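Local coordinates for RNA polymerase sigma factor SIGMA-28 (FliA) (PDB 1RP3), which probably acts as a flagellar sigma factor that directs RNA polymerase to promoters, captured here in an inactive conformation bound to the anti-sigma factor FlgM, at residues L22-V25 against K26-T30; E38-I42 against R43-S47; A70-K73 against L74-G78; D82-R85 against S86-F89. One frame throughout, in Å; residues are numbered along the deposited sequence.

Contact 1 of 4, residues L22-V25 against K26-T30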
ATOM      1  N   LEU A  22      10.151   7.666  11.628  1.00 32.56           N
ATOM      2  CA  LEU A  22       9.106   8.510  11.049  1.00 32.77           C
ATOM      3  C   LEU A  22       9.199   8.556   9.484  1.00 32.73           C
ATOM      4  O   LEU A  22       8.182   8.591   8.796  1.00 31.65           O
ATOM      5  CB  LEU A  22       9.165   9.926  11.636  1.00 33.98           C
ATOM      6  CG  LEU A  22       8.296  10.361  12.830  1.00 34.14           C
ATOM      7  CD1 LEU A  22       7.034   9.534  12.943  1.00 33.60           C
ATOM      8  CD2 LEU A  22       9.079  10.262  14.095  1.00 37.24           C
ATOM      9  N   PRO A  23      10.420   8.596   8.912  1.00 31.74           N
ATOM     10  CA  PRO A  23      10.519   8.626   7.444  1.00 33.14           C
ATOM     11  C   PRO A  23       9.927   7.363   6.839  1.00 32.84           C
ATOM     12  O   PRO A  23       9.391   7.387   5.730  1.00 32.79           O
ATOM     13  CB  PRO A  23      12.028   8.674   7.202  1.00 32.86           C
ATOM     14  CG  PRO A  23      12.519   9.422   8.381  1.00 34.13           C
ATOM     15  CD  PRO A  23      11.745   8.812   9.519  1.00 32.52           C
ATOM     16  N   LEU A  24      10.034   6.259   7.579  1.00 32.28           N
ATOM     17  CA  LEU A  24       9.488   4.985   7.142  1.00 30.43           C
ATOM     18  C   LEU A  24       7.953   5.062   7.082  1.00 29.97           C
ATOM     19  O   LEU A  24       7.346   4.589   6.122  1.00 31.08           O
ATOM     20  CB  LEU A  24       9.959   3.852   8.057  1.00 30.65           C
ATOM     21  CG  LEU A  24       9.495   2.454   7.654  1.00 32.10           C
ATOM     22  CD1 LEU A  24       9.856   2.156   6.193  1.00 29.95           C
ATOM     23  CD2 LEU A  24      10.115   1.430   8.584  1.00 29.51           C
ATOM     24  N   VAL A  25       7.330   5.695   8.072  1.00 27.74           N
ATOM     25  CA  VAL A  25       5.880   5.840   8.060  1.00 26.44           C
ATOM     26  C   VAL A  25       5.427   6.666   6.842  1.00 28.64           C
ATOM     27  O   VAL A  25       4.386   6.387   6.235  1.00 28.56           O
ATOM     28  CB  VAL A  25       5.367   6.540   9.329  1.00 26.47           C
ATOM     29  CG1 VAL A  25       3.854   6.700   9.254  1.00 23.35           C
ATOM     30  CG2 VAL A  25       5.766   5.754  10.587  1.00 26.36           C
ATOM     31  N   LYS A  26       6.220   7.676   6.489  1.00 29.18           N
ATOM     32  CA  LYS A  26       5.913   8.552   5.366  1.00 29.35           C
ATOM     33  C   LYS A  26       5.969   7.721   4.095  1.00 28.09           C
ATOM     34  O   LYS A  26       5.025   7.712   3.306  1.00 30.17           O
ATOM     35  CB  LYS A  26       6.956   9.673   5.284  1.00 34.51           C
ATOM     36  CG  LYS A  26       6.520  10.986   4.647  1.00 36.57           C
ATOM     37  CD  LYS A  26       5.725  10.813   3.387  1.00 39.58           C
ATOM     38  CE  LYS A  26       5.903  11.989   2.437  1.00 44.19           C
ATOM     39  NZ  LYS A  26       7.255  12.002   1.779  1.00 44.91           N
ATOM     40  N   ALA A  27       7.070   6.997   3.922  1.00 25.59           N
ATOM     41  CA  ALA A  27       7.278   6.171   2.745  1.00 22.90           C
ATOM     42  C   ALA A  27       6.159   5.151   2.519  1.00 24.47           C
ATOM     43  O   ALA A  27       5.646   5.005   1.406  1.00 24.81           O
ATOM     44  CB  ALA A  27       8.599   5.491   2.850  1.00 20.86           C
ATOM     45  N   ILE A  28       5.722   4.526   3.608  1.00 25.35           N
ATOM     46  CA  ILE A  28       4.670   3.521   3.564  1.00 22.20           C
ATOM     47  C   ILE A  28       3.318   4.147   3.234  1.00 23.80           C
ATOM     48  O   ILE A  28       2.573   3.613   2.418  1.00 23.71           O
ATOM     49  CB  ILE A  28       4.625   2.712   4.901  1.00 22.37           C
ATOM     50  CG1 ILE A  28       5.900   1.869   5.008  1.00 23.40           C
ATOM     51  CG2 ILE A  28       3.399   1.805   4.947  1.00 18.77           C
ATOM     52  CD1 ILE A  28       6.163   1.271   6.391  1.00 27.18           C
ATOM     53  N   ALA A  29       3.022   5.294   3.831  1.00 24.42           N
ATOM     54  CA  ALA A  29       1.758   5.977   3.590  1.00 23.34           C
ATOM     55  C   ALA A  29       1.678   6.455   2.147  1.00 23.91           C
ATOM     56  O   ALA A  29       0.651   6.306   1.481  1.00 25.68           O
ATOM     57  CB  ALA A  29       1.605   7.147   4.561  1.00 24.99           C
ATOM     58  N   THR A  30       2.797   6.962   1.642  1.00 25.59           N
ATOM     59  CA  THR A  30       2.860   7.447   0.270  1.00 26.22           C
ATOM     60  C   THR A  30       2.630   6.279  -0.707  1.00 28.14           C
ATOM     61  O   THR A  30       1.885   6.402  -1.677  1.00 28.60           O
ATOM     62  CB  THR A  30       4.250   8.112  -0.015  1.00 28.60           C
ATOM     63  OG1 THR A  30       4.458   9.198   0.894  1.00 31.75           O
ATOM     64  CG2 THR A  30       4.332   8.660  -1.434  1.00 27.35           C
TER

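Contact 2 of 4, residues E38-I42 against R43-S47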
ATOM      1  N   GLU A  38      -8.058   9.569  -4.399  1.00 43.93           N
ATOM      2  CA  GLU A  38      -7.417  10.851  -4.152  1.00 47.37           C
ATOM      3  C   GLU A  38      -7.918  11.558  -2.877  1.00 47.46           C
ATOM      4  O   GLU A  38      -7.142  12.221  -2.185  1.00 48.39           O
ATOM      5  CB  GLU A  38      -7.633  11.734  -5.383  1.00 50.29           C
ATOM      6  CG  GLU A  38      -6.872  13.050  -5.392  1.00 57.86           C
ATOM      7  CD  GLU A  38      -7.035  13.816  -6.710  1.00 61.40           C
ATOM      8  OE1 GLU A  38      -8.142  13.782  -7.305  1.00 61.82           O
ATOM      9  OE2 GLU A  38      -6.045  14.444  -7.158  1.00 63.81           O
ATOM     10  N   ASP A  39      -9.189  11.352  -2.538  1.00 46.83           N
ATOM     11  CA  ASP A  39      -9.802  11.977  -1.365  1.00 47.81           C
ATOM     12  C   ASP A  39      -9.263  11.519  -0.001  1.00 46.89           C
ATOM     13  O   ASP A  39      -9.535  12.157   1.014  1.00 46.54           O
ATOM     14  CB  ASP A  39     -11.332  11.801  -1.413  1.00 50.82           C
ATOM     15  CG  ASP A  39     -11.786  10.382  -1.029  1.00 56.60           C
ATOM     16  OD1 ASP A  39     -11.013   9.413  -1.207  1.00 59.66           O
ATOM     17  OD2 ASP A  39     -12.928  10.240  -0.539  1.00 59.87           O
ATOM     18  N   VAL A  40      -8.559  10.392   0.043  1.00 44.80           N
ATOM     19  CA  VAL A  40      -8.009   9.916   1.315  1.00 42.46           C
ATOM     20  C   VAL A  40      -6.792  10.769   1.669  1.00 40.11           C
ATOM     21  O   VAL A  40      -5.852  10.878   0.887  1.00 40.73           O
ATOM     22  CB  VAL A  40      -7.630   8.419   1.268  1.00 43.48           C
ATOM     23  CG1 VAL A  40      -6.946   7.997   2.564  1.00 42.86           C
ATOM     24  CG2 VAL A  40      -8.885   7.571   1.032  1.00 41.93           C
ATOM     25  N   ASP A  41      -6.857  11.406   2.834  1.00 36.02           N
ATOM     26  CA  ASP A  41      -5.808  12.290   3.330  1.00 33.95           C
ATOM     27  C   ASP A  41      -4.599  11.525   3.876  1.00 32.48           C
ATOM     28  O   ASP A  41      -4.707  10.784   4.860  1.00 30.46           O
ATOM     29  CB  ASP A  41      -6.416  13.199   4.401  1.00 34.17           C
ATOM     30  CG  ASP A  41      -5.548  14.392   4.741  1.00 37.25           C
ATOM     31  OD1 ASP A  41      -4.333  14.394   4.428  1.00 35.76           O
ATOM     32  OD2 ASP A  41      -6.095  15.337   5.352  1.00 40.23           O
ATOM     33  N   ILE A  42      -3.438  11.753   3.261  1.00 31.48           N
ATOM     34  CA  ILE A  42      -2.218  11.069   3.669  1.00 31.33           C
ATOM     35  C   ILE A  42      -1.860  11.320   5.122  1.00 32.01           C
ATOM     36  O   ILE A  42      -1.151  10.533   5.736  1.00 32.56           O
ATOM     37  CB  ILE A  42      -1.010  11.407   2.762  1.00 31.71           C
ATOM     38  CG1 ILE A  42       0.155  10.447   3.063  1.00 31.14           C
ATOM     39  CG2 ILE A  42      -0.595  12.862   2.922  1.00 27.27           C
ATOM     40  CD1 ILE A  42       1.397  10.672   2.234  1.00 30.09           C
ATOM     41  N   ARG A  43      -2.383  12.404   5.682  1.00 32.50           N
ATOM     42  CA  ARG A  43      -2.116  12.737   7.069  1.00 31.85           C
ATOM     43  C   ARG A  43      -2.841  11.760   7.988  1.00 31.77           C
ATOM     44  O   ARG A  43      -2.350  11.454   9.073  1.00 31.18           O
ATOM     45  CB  ARG A  43      -2.478  14.201   7.349  1.00 31.70           C
ATOM     46  CG  ARG A  43      -1.548  15.211   6.638  1.00 30.80           C
ATOM     47  CD  ARG A  43      -2.022  16.668   6.826  1.00 31.66           C
ATOM     48  NE  ARG A  43      -3.424  16.852   6.438  1.00 31.13           N
ATOM     49  CZ  ARG A  43      -4.158  17.922   6.737  1.00 30.57           C
ATOM     50  NH1 ARG A  43      -3.638  18.933   7.420  1.00 31.34           N
ATOM     51  NH2 ARG A  43      -5.439  17.947   6.418  1.00 27.64           N
ATOM     52  N   ASP A  44      -3.974  11.227   7.538  1.00 31.80           N
ATOM     53  CA  ASP A  44      -4.711  10.241   8.333  1.00 32.31           C
ATOM     54  C   ASP A  44      -3.903   8.944   8.389  1.00 32.27           C
ATOM     55  O   ASP A  44      -3.692   8.369   9.474  1.00 32.00           O
ATOM     56  CB  ASP A  44      -6.101   9.969   7.748  1.00 33.37           C
ATOM     57  CG  ASP A  44      -7.101  11.064   8.078  1.00 38.38           C
ATOM     58  OD1 ASP A  44      -6.954  11.731   9.137  1.00 42.51           O
ATOM     59  OD2 ASP A  44      -8.048  11.251   7.283  1.00 38.58           O
ATOM     60  N   LEU A  45      -3.398   8.539   7.221  1.00 30.59           N
ATOM     61  CA  LEU A  45      -2.589   7.336   7.086  1.00 30.34           C
ATOM     62  C   LEU A  45      -1.372   7.464   7.983  1.00 30.84           C
ATOM     63  O   LEU A  45      -1.081   6.575   8.772  1.00 32.85           O
ATOM     64  CB  LEU A  45      -2.131   7.160   5.634  1.00 28.28           C
ATOM     65  CG  LEU A  45      -3.046   6.541   4.571  1.00 27.35           C
ATOM     66  CD1 LEU A  45      -4.473   6.543   4.973  1.00 22.97           C
ATOM     67  CD2 LEU A  45      -2.878   7.304   3.298  1.00 23.90           C
ATOM     68  N   ILE A  46      -0.663   8.580   7.863  1.00 30.97           N
ATOM     69  CA  ILE A  46       0.520   8.815   8.675  1.00 28.37           C
ATOM     70  C   ILE A  46       0.160   8.799  10.152  1.00 28.45           C
ATOM     71  O   ILE A  46       0.874   8.207  10.960  1.00 27.12           O
ATOM     72  CB  ILE A  46       1.192  10.153   8.319  1.00 27.31           C
ATOM     73  CG1 ILE A  46       1.725  10.096   6.889  1.00 25.78           C
ATOM     74  CG2 ILE A  46       2.353  10.467   9.294  1.00 26.25           C
ATOM     75  CD1 ILE A  46       2.363  11.404   6.440  1.00 27.13           C
ATOM     76  N   SER A  47      -0.966   9.421  10.491  1.00 28.12           N
ATOM     77  CA  SER A  47      -1.412   9.470  11.881  1.00 29.40           C
ATOM     78  C   SER A  47      -1.507   8.084  12.475  1.00 28.80           C
ATOM     79  O   SER A  47      -0.856   7.800  13.468  1.00 30.01           O
ATOM     80  CB  SER A  47      -2.743  10.190  12.002  1.00 27.42           C
ATOM     81  OG  SER A  47      -2.542  11.560  11.785  1.00 27.93           O
TER

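Contact 3 of 4, residues A70-K73 against L74-G78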
ATOM      1  N   ALA A  70      12.049  -4.684  10.242  1.00 35.56           N
ATOM      2  CA  ALA A  70      11.040  -5.479   9.537  1.00 34.10           C
ATOM      3  C   ALA A  70       9.775  -5.578  10.388  1.00 33.00           C
ATOM      4  O   ALA A  70       8.651  -5.516   9.876  1.00 32.53           O
ATOM      5  CB  ALA A  70      11.583  -6.856   9.211  1.00 31.45           C
ATOM      6  N   TYR A  71       9.961  -5.642  11.698  1.00 31.12           N
ATOM      7  CA  TYR A  71       8.818  -5.707  12.589  1.00 32.20           C
ATOM      8  C   TYR A  71       8.100  -4.348  12.610  1.00 32.88           C
ATOM      9  O   TYR A  71       6.868  -4.285  12.539  1.00 33.77           O
ATOM     10  CB  TYR A  71       9.251  -6.103  14.007  1.00 31.20           C
ATOM     11  CG  TYR A  71       8.088  -6.199  14.969  1.00 32.76           C
ATOM     12  CD1 TYR A  71       7.114  -7.184  14.800  1.00 32.97           C
ATOM     13  CD2 TYR A  71       7.938  -5.287  16.023  1.00 31.84           C
ATOM     14  CE1 TYR A  71       6.023  -7.270  15.632  1.00 32.96           C
ATOM     15  CE2 TYR A  71       6.842  -5.360  16.875  1.00 33.27           C
ATOM     16  CZ  TYR A  71       5.882  -6.361  16.668  1.00 35.67           C
ATOM     17  OH  TYR A  71       4.766  -6.451  17.481  1.00 37.44           O
ATOM     18  N   ILE A  72       8.880  -3.273  12.744  1.00 34.33           N
ATOM     19  CA  ILE A  72       8.353  -1.904  12.773  1.00 34.55           C
ATOM     20  C   ILE A  72       7.519  -1.692  11.509  1.00 31.72           C
ATOM     21  O   ILE A  72       6.377  -1.243  11.567  1.00 30.13           O
ATOM     22  CB  ILE A  72       9.491  -0.822  12.744  1.00 34.94           C
ATOM     23  CG1 ILE A  72      10.489  -0.984  13.900  1.00 35.88           C
ATOM     24  CG2 ILE A  72       8.886   0.567  12.706  1.00 33.90           C
ATOM     25  CD1 ILE A  72       9.897  -0.920  15.239  1.00 39.22           C
ATOM     26  N   LYS A  73       8.103  -2.048  10.370  1.00 32.70           N
ATOM     27  CA  LYS A  73       7.438  -1.886   9.086  1.00 35.57           C
ATOM     28  C   LYS A  73       6.121  -2.635   9.040  1.00 35.43           C
ATOM     29  O   LYS A  73       5.112  -2.123   8.562  1.00 35.75           O
ATOM     30  CB  LYS A  73       8.335  -2.361   7.946  1.00 37.92           C
ATOM     31  CG  LYS A  73       7.799  -1.972   6.584  1.00 44.72           C
ATOM     32  CD  LYS A  73       8.122  -3.005   5.518  1.00 47.96           C
ATOM     33  CE  LYS A  73       9.615  -3.136   5.271  1.00 49.66           C
ATOM     34  NZ  LYS A  73       9.893  -4.244   4.310  1.00 53.95           N
ATOM     35  N   LEU A  74       6.123  -3.830   9.603  1.00 36.13           N
ATOM     36  CA  LEU A  74       4.938  -4.659   9.616  1.00 36.46           C
ATOM     37  C   LEU A  74       3.812  -4.050  10.457  1.00 35.58           C
ATOM     38  O   LEU A  74       2.647  -4.048  10.035  1.00 34.53           O
ATOM     39  CB  LEU A  74       5.316  -6.044  10.125  1.00 41.90           C
ATOM     40  CG  LEU A  74       4.215  -7.091  10.204  1.00 45.72           C
ATOM     41  CD1 LEU A  74       3.633  -7.354   8.810  1.00 48.22           C
ATOM     42  CD2 LEU A  74       4.804  -8.352  10.799  1.00 47.60           C
ATOM     43  N   ARG A  75       4.150  -3.527  11.634  1.00 32.09           N
ATOM     44  CA  ARG A  75       3.142  -2.915  12.501  1.00 29.84           C
ATOM     45  C   ARG A  75       2.565  -1.627  11.919  1.00 29.94           C
ATOM     46  O   ARG A  75       1.380  -1.343  12.089  1.00 32.14           O
ATOM     47  CB  ARG A  75       3.702  -2.662  13.902  1.00 31.55           C
ATOM     48  CG  ARG A  75       4.144  -3.928  14.650  1.00 31.06           C
ATOM     49  CD  ARG A  75       2.965  -4.815  15.000  1.00 30.43           C
ATOM     50  NE  ARG A  75       1.892  -4.086  15.680  1.00 34.89           N
ATOM     51  CZ  ARG A  75       1.842  -3.853  16.995  1.00 37.04           C
ATOM     52  NH1 ARG A  75       2.806  -4.289  17.805  1.00 34.93           N
ATOM     53  NH2 ARG A  75       0.827  -3.162  17.506  1.00 34.95           N
ATOM     54  N   ILE A  76       3.399  -0.859  11.218  1.00 30.73           N
ATOM     55  CA  ILE A  76       2.974   0.392  10.598  1.00 27.91           C
ATOM     56  C   ILE A  76       1.925   0.087   9.530  1.00 27.95           C
ATOM     57  O   ILE A  76       0.851   0.682   9.536  1.00 26.45           O
ATOM     58  CB  ILE A  76       4.180   1.148   9.961  1.00 26.55           C
ATOM     59  CG1 ILE A  76       5.112   1.665  11.054  1.00 25.13           C
ATOM     60  CG2 ILE A  76       3.703   2.288   9.057  1.00 22.29           C
ATOM     61  CD1 ILE A  76       6.449   2.151  10.515  1.00 17.92           C
ATOM     62  N   LYS A  77       2.239  -0.852   8.633  1.00 27.08           N
ATOM     63  CA  LYS A  77       1.308  -1.251   7.568  1.00 28.28           C
ATOM     64  C   LYS A  77       0.021  -1.781   8.194  1.00 27.38           C
ATOM     65  O   LYS A  77      -1.078  -1.401   7.792  1.00 26.26           O
ATOM     66  CB  LYS A  77       1.935  -2.320   6.659  1.00 26.90           C
ATOM     67  CG  LYS A  77       3.134  -1.814   5.859  1.00 30.60           C
ATOM     68  CD  LYS A  77       3.628  -2.802   4.810  1.00 32.41           C
ATOM     69  CE  LYS A  77       4.740  -2.177   3.954  1.00 31.13           C
ATOM     70  NZ  LYS A  77       5.116  -2.995   2.757  1.00 30.29           N
ATOM     71  N   GLY A  78       0.186  -2.558   9.267  1.00 27.97           N
ATOM     72  CA  GLY A  78      -0.935  -3.149   9.964  1.00 27.38           C
ATOM     73  C   GLY A  78      -1.861  -2.107  10.528  1.00 28.46           C
ATOM     74  O   GLY A  78      -3.068  -2.207  10.342  1.00 29.25           O
TER

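Contact 4 of 4, residues D82-R85 against S86-F89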
ATOM      1  N   ASP A  82      -5.550  -1.395   9.265  1.00 31.37           N
ATOM      2  CA  ASP A  82      -6.559  -1.545  10.314  1.00 31.85           C
ATOM      3  C   ASP A  82      -7.552  -0.407  10.195  1.00 32.46           C
ATOM      4  O   ASP A  82      -8.761  -0.606  10.352  1.00 32.53           O
ATOM      5  CB  ASP A  82      -5.948  -1.472  11.721  1.00 32.74           C
ATOM      6  CG  ASP A  82      -5.396  -2.811  12.207  1.00 36.57           C
ATOM      7  OD1 ASP A  82      -5.748  -3.864  11.630  1.00 36.99           O
ATOM      8  OD2 ASP A  82      -4.594  -2.802  13.176  1.00 39.97           O
ATOM      9  N   TYR A  83      -7.028   0.795   9.962  1.00 31.19           N
ATOM     10  CA  TYR A  83      -7.870   1.966   9.834  1.00 33.00           C
ATOM     11  C   TYR A  83      -8.626   1.972   8.501  1.00 33.38           C
ATOM     12  O   TYR A  83      -9.817   2.267   8.467  1.00 35.35           O
ATOM     13  CB  TYR A  83      -7.049   3.251   9.998  1.00 32.53           C
ATOM     14  CG  TYR A  83      -7.692   4.469   9.369  1.00 34.89           C
ATOM     15  CD1 TYR A  83      -8.839   5.037   9.920  1.00 36.00           C
ATOM     16  CD2 TYR A  83      -7.162   5.043   8.215  1.00 34.19           C
ATOM     17  CE1 TYR A  83      -9.443   6.148   9.342  1.00 35.82           C
ATOM     18  CE2 TYR A  83      -7.759   6.148   7.633  1.00 36.83           C
ATOM     19  CZ  TYR A  83      -8.901   6.698   8.199  1.00 37.69           C
ATOM     20  OH  TYR A  83      -9.512   7.786   7.606  1.00 41.06           O
ATOM     21  N   LEU A  84      -7.936   1.658   7.412  1.00 31.45           N
ATOM     22  CA  LEU A  84      -8.588   1.653   6.111  1.00 31.64           C
ATOM     23  C   LEU A  84      -9.699   0.610   6.034  1.00 33.85           C
ATOM     24  O   LEU A  84     -10.724   0.835   5.398  1.00 32.08           O
ATOM     25  CB  LEU A  84      -7.561   1.450   4.997  1.00 27.91           C
ATOM     26  CG  LEU A  84      -6.595   2.620   4.800  1.00 28.02           C
ATOM     27  CD1 LEU A  84      -5.430   2.195   3.925  1.00 26.59           C
ATOM     28  CD2 LEU A  84      -7.341   3.798   4.200  1.00 22.92           C
ATOM     29  N   ARG A  85      -9.512  -0.508   6.725  1.00 36.78           N
ATOM     30  CA  ARG A  85     -10.504  -1.574   6.737  1.00 39.19           C
ATOM     31  C   ARG A  85     -11.739  -1.197   7.562  1.00 41.75           C
ATOM     32  O   ARG A  85     -12.816  -1.755   7.367  1.00 44.84           O
ATOM     33  CB  ARG A  85      -9.879  -2.863   7.266  1.00 39.33           C
ATOM     34  CG  ARG A  85     -10.798  -4.071   7.252  1.00 36.90           C
ATOM     35  CD  ARG A  85     -10.026  -5.346   7.535  1.00 34.42           C
ATOM     36  NE  ARG A  85      -9.240  -5.783   6.385  1.00 35.27           N
ATOM     37  CZ  ARG A  85      -7.906  -5.825   6.354  1.00 37.45           C
ATOM     38  NH1 ARG A  85      -7.200  -5.446   7.414  1.00 36.21           N
ATOM     39  NH2 ARG A  85      -7.275  -6.277   5.273  1.00 31.68           N
ATOM     40  N   SER A  86     -11.599  -0.227   8.458  1.00 44.07           N
ATOM     41  CA  SER A  86     -12.733   0.191   9.278  1.00 46.18           C
ATOM     42  C   SER A  86     -13.634   1.108   8.466  1.00 47.43           C
ATOM     43  O   SER A  86     -14.708   1.501   8.927  1.00 49.18           O
ATOM     44  CB  SER A  86     -12.271   0.887  10.566  1.00 44.47           C
ATOM     45  OG  SER A  86     -11.811   2.200  10.312  1.00 45.96           O
ATOM     46  N   LEU A  87     -13.173   1.452   7.264  1.00 49.06           N
ATOM     47  CA  LEU A  87     -13.920   2.313   6.350  1.00 51.06           C
ATOM     48  C   LEU A  87     -14.919   1.523   5.510  1.00 52.81           C
ATOM     49  O   LEU A  87     -15.107   0.322   5.717  1.00 54.81           O
ATOM     50  CB  LEU A  87     -12.970   3.115   5.458  1.00 52.05           C
ATOM     51  CG  LEU A  87     -12.423   4.457   5.963  1.00 51.00           C
ATOM     52  CD1 LEU A  87     -12.384   4.514   7.467  1.00 50.56           C
ATOM     53  CD2 LEU A  87     -11.050   4.670   5.382  1.00 51.05           C
ATOM     54  N   ASP A  88     -15.535   2.194   4.545  1.00 53.55           N
ATOM     55  CA  ASP A  88     -16.562   1.584   3.705  1.00 54.02           C
ATOM     56  C   ASP A  88     -16.084   0.936   2.415  1.00 52.84           C
ATOM     57  O   ASP A  88     -16.846   0.852   1.457  1.00 53.05           O
ATOM     58  CB  ASP A  88     -17.610   2.638   3.358  1.00 56.59           C
ATOM     59  CG  ASP A  88     -17.073   3.703   2.404  1.00 60.28           C
ATOM     60  OD1 ASP A  88     -15.872   4.045   2.480  1.00 61.45           O
ATOM     61  OD2 ASP A  88     -17.850   4.189   1.553  1.00 66.25           O
ATOM     62  N   PHE A  89     -14.849   0.457   2.384  1.00 51.99           N
ATOM     63  CA  PHE A  89     -14.328  -0.146   1.162  1.00 50.85           C
ATOM     64  C   PHE A  89     -15.002  -1.425   0.707  1.00 52.45           C
ATOM     65  O   PHE A  89     -15.238  -1.605  -0.486  1.00 54.25           O
ATOM     66  CB  PHE A  89     -12.821  -0.348   1.240  1.00 48.84           C
ATOM     67  CG  PHE A  89     -12.044   0.922   1.114  1.00 46.39           C
ATOM     68  CD1 PHE A  89     -11.981   1.593  -0.099  1.00 44.46           C
ATOM     69  CD2 PHE A  89     -11.397   1.465   2.213  1.00 44.74           C
ATOM     70  CE1 PHE A  89     -11.277   2.783  -0.215  1.00 43.66           C
ATOM     71  CE2 PHE A  89     -10.691   2.652   2.105  1.00 45.50           C
ATOM     72  CZ  PHE A  89     -10.633   3.316   0.890  1.00 43.24           C
TER

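Contact 1 of 4, residues L22-V25 against K26-T30
Lys26 bonds in both directions along the helix: its backbone N donates to Leu22 O at 3.2 Å, and its own carbonyl oxygen is gripped by two donors of Thr30. Thr30 N makes the usual helical bond to it, and Thr30 OG1 reaches Lys26 O at 2.9 Å from above the carbonyl plane, 47° out of it. A chi1 of -59° sets OG1 against the preceding turn, which is how threonine satisfies its hydroxyl inside a helix. Pro23 has no N-H to give, and the helix is kinked there: the N of Pro23 and of Leu24 make no bond to the turn before, but the Pro23 carbonyl O still accepts from Ala27 N at 3.0 Å. These bonds belong to helix 7-33 of sigma-70 region 2, whose inner face is lined by Val25, Ile28 and Ala29. Val25 packs on Leu53 and Ile76, Ile28 on Lys73 and Ile76, and Ala29, small enough for close approach, on Ile46. One turn apart, Leu24 and Ile28 meet at a slant, with Leu24 CG 3.8 Å from Ile28 CD1. Ile28 CG1 also lies against Leu24 O, at 3.3 Å, beside the carbonyl to which Ile28 N donates. At the FlgM side, Leu22 packs on Ile11 of FlgM, while the bent Lys26 chain packs on Leu46 of FlgM and its NZ forms a long, weak ion pair with Asp50 of that chain.

Contact 2 of 4, residues E38-I42 against R43-S47
Ile42 and Ile46, one helical turn apart, meet on the tightly packed side, where Ile46 and Leu45 are buried: Ile42 CG1 is 4.1 Å from Ile46 CD1, and Ile46 CG1 presses against Ile42 O. Val40 and Leu45 cross at about a right angle, Val40 CG1 meeting Leu45 CD1 at 3.7 Å; branched aliphatic chains suit a surface that also receives Thr30 and Leu84. The polar side, Asp41, Arg43 and Asp44, is partly exposed, though Arg43 packs on Ala43 of FlgM. With CG anti to the backbone N (chi1 -165°), the Asp41 carboxylate swings over the helix start, where OD1 takes Arg43 N at 3.1 Å from above the carboxylate plane. The Arg43 guanidinium holds that carboxylate side-on, the planes 28° apart: NH2 donates to the syn lone pair of Asp41 OD2 at 2.9 Å, and NE donates to OD2 and, weakly, to OD1. Asp44 N closes the turn on Asp41 O at 2.8 Å. Asp44 OD2 lies 4.9 Å from Asp41 OD2; Arg43 and the positive end of the helix dipole would probably ease the repulsion between these like charges. Asp41 is the N-cap of helix 42-58, and its OD1 bond to Arg43 N closes an Asx turn.

Contact 3 of 4, residues A70-K73 against L74-G78
Arg75 runs alongside Tyr71, one turn earlier in the helix and pointing the same way, and most of its chain follows that residue. Arg75 CB sits 3.8 Å from Tyr71 O. CG lies over one face of the ring, 3.9 Å from its centroid and 22° off the normal, a CH-pi contact displaced toward the rim. Bends at chi2 and chi3 then carry CD alongside the phenol, 3.5 Å from Tyr71 OH, while NE stands a little farther off. At the tip NH1 donates to Tyr71 OH at 2.9 Å. The guanidinium meets the hydroxyl with its edge, its plane 70° from the ring, so this is no flat cation-pi stack. Tyrosine suits the place by offering a face to the arginine's methylenes and an acceptor to its end. The pair is an i, i+4 contact on helix 66-85, within sigma-70 region 2; in relatives the corresponding helix probably takes part in promoter recognition. On the face turned to helices 7-33 and 42-58, Ile72 CG2 touches Ile76 CD1 at 3.6 Å. Lys73 and Lys77 run side by side, Lys73 CD 3.8 Å from Lys77 CE, and both point toward the C-terminal carboxylate of FlgM. Lys77 NZ forms a salt bridge with Thr88 OXT of FlgM and a hydrogen bond to Phe86 O of that chain, while the ion pair from Lys73 to the same carboxylate is long and weak.

Contact 4 of 4, residues D82-R85 against S86-F89
The Tyr83 ring carries Leu87 CD2 over one face, while Leu87 CD1 touches its CE1 at 3.9 Å. Phe89 presents its edge instead: Leu84 O lies in the plane of that ring, 3.3 Å from Phe89 CD2. The same carbonyl takes Leu87 N at 3.1 Å, from above its plane, so one oxygen meets both an amide and an aromatic C-H edge. Tyr83 O is gripped twice by Ser86, by N at 3.1 Å and by OG at 2.7 Å. A chi1 of 75° puts OG between the backbone N and the carbonyl carbon, where it can turn back to the carbonyl three residues earlier; serine is well suited to this, being small and able to donate. By contrast the bond from Ser86 N to Asp82 O is weak, as the chain shifts to contacts three residues apart. Leu84 CD2 touches both Leu87 CD2 and Phe89 CE2. Around this turn, Tyr83 stacks on Tyr48 and Leu84 packs on Leu45, both of helix 42-58. Helix 129-158 also borders the turn, supplying Phe141 to Phe89 and salt bridges from Arg152 to Asp82 and from Glu148 to Arg85.

In the fold
All four contacts belong to the helical bundle of sigma-70 region 2. Contact 1 touches contact 2 through Ala29 and Ile46 and contact 3 through Ile28 and Lys73; contact 2 also touches contact 4, through Leu45 and Leu84, whereas contacts 3 and 4 only adjoin along helix 66-85. Each has buried apolar residues (Val25 and Ile28, Leu45 and Ile46, Ile72 and Ile76, Leu84 and Phe89), while the more exposed groups differ. Mid-helix, contact 3 keeps regular i, i+4 bonding, as does contact 1 beyond its proline kink, and both send lysines toward FlgM. At helix starts and finishes, contacts 2 and 4 use Asp41 and Ser86 to serve backbone groups; contact 4 alone touches no FlgM residue.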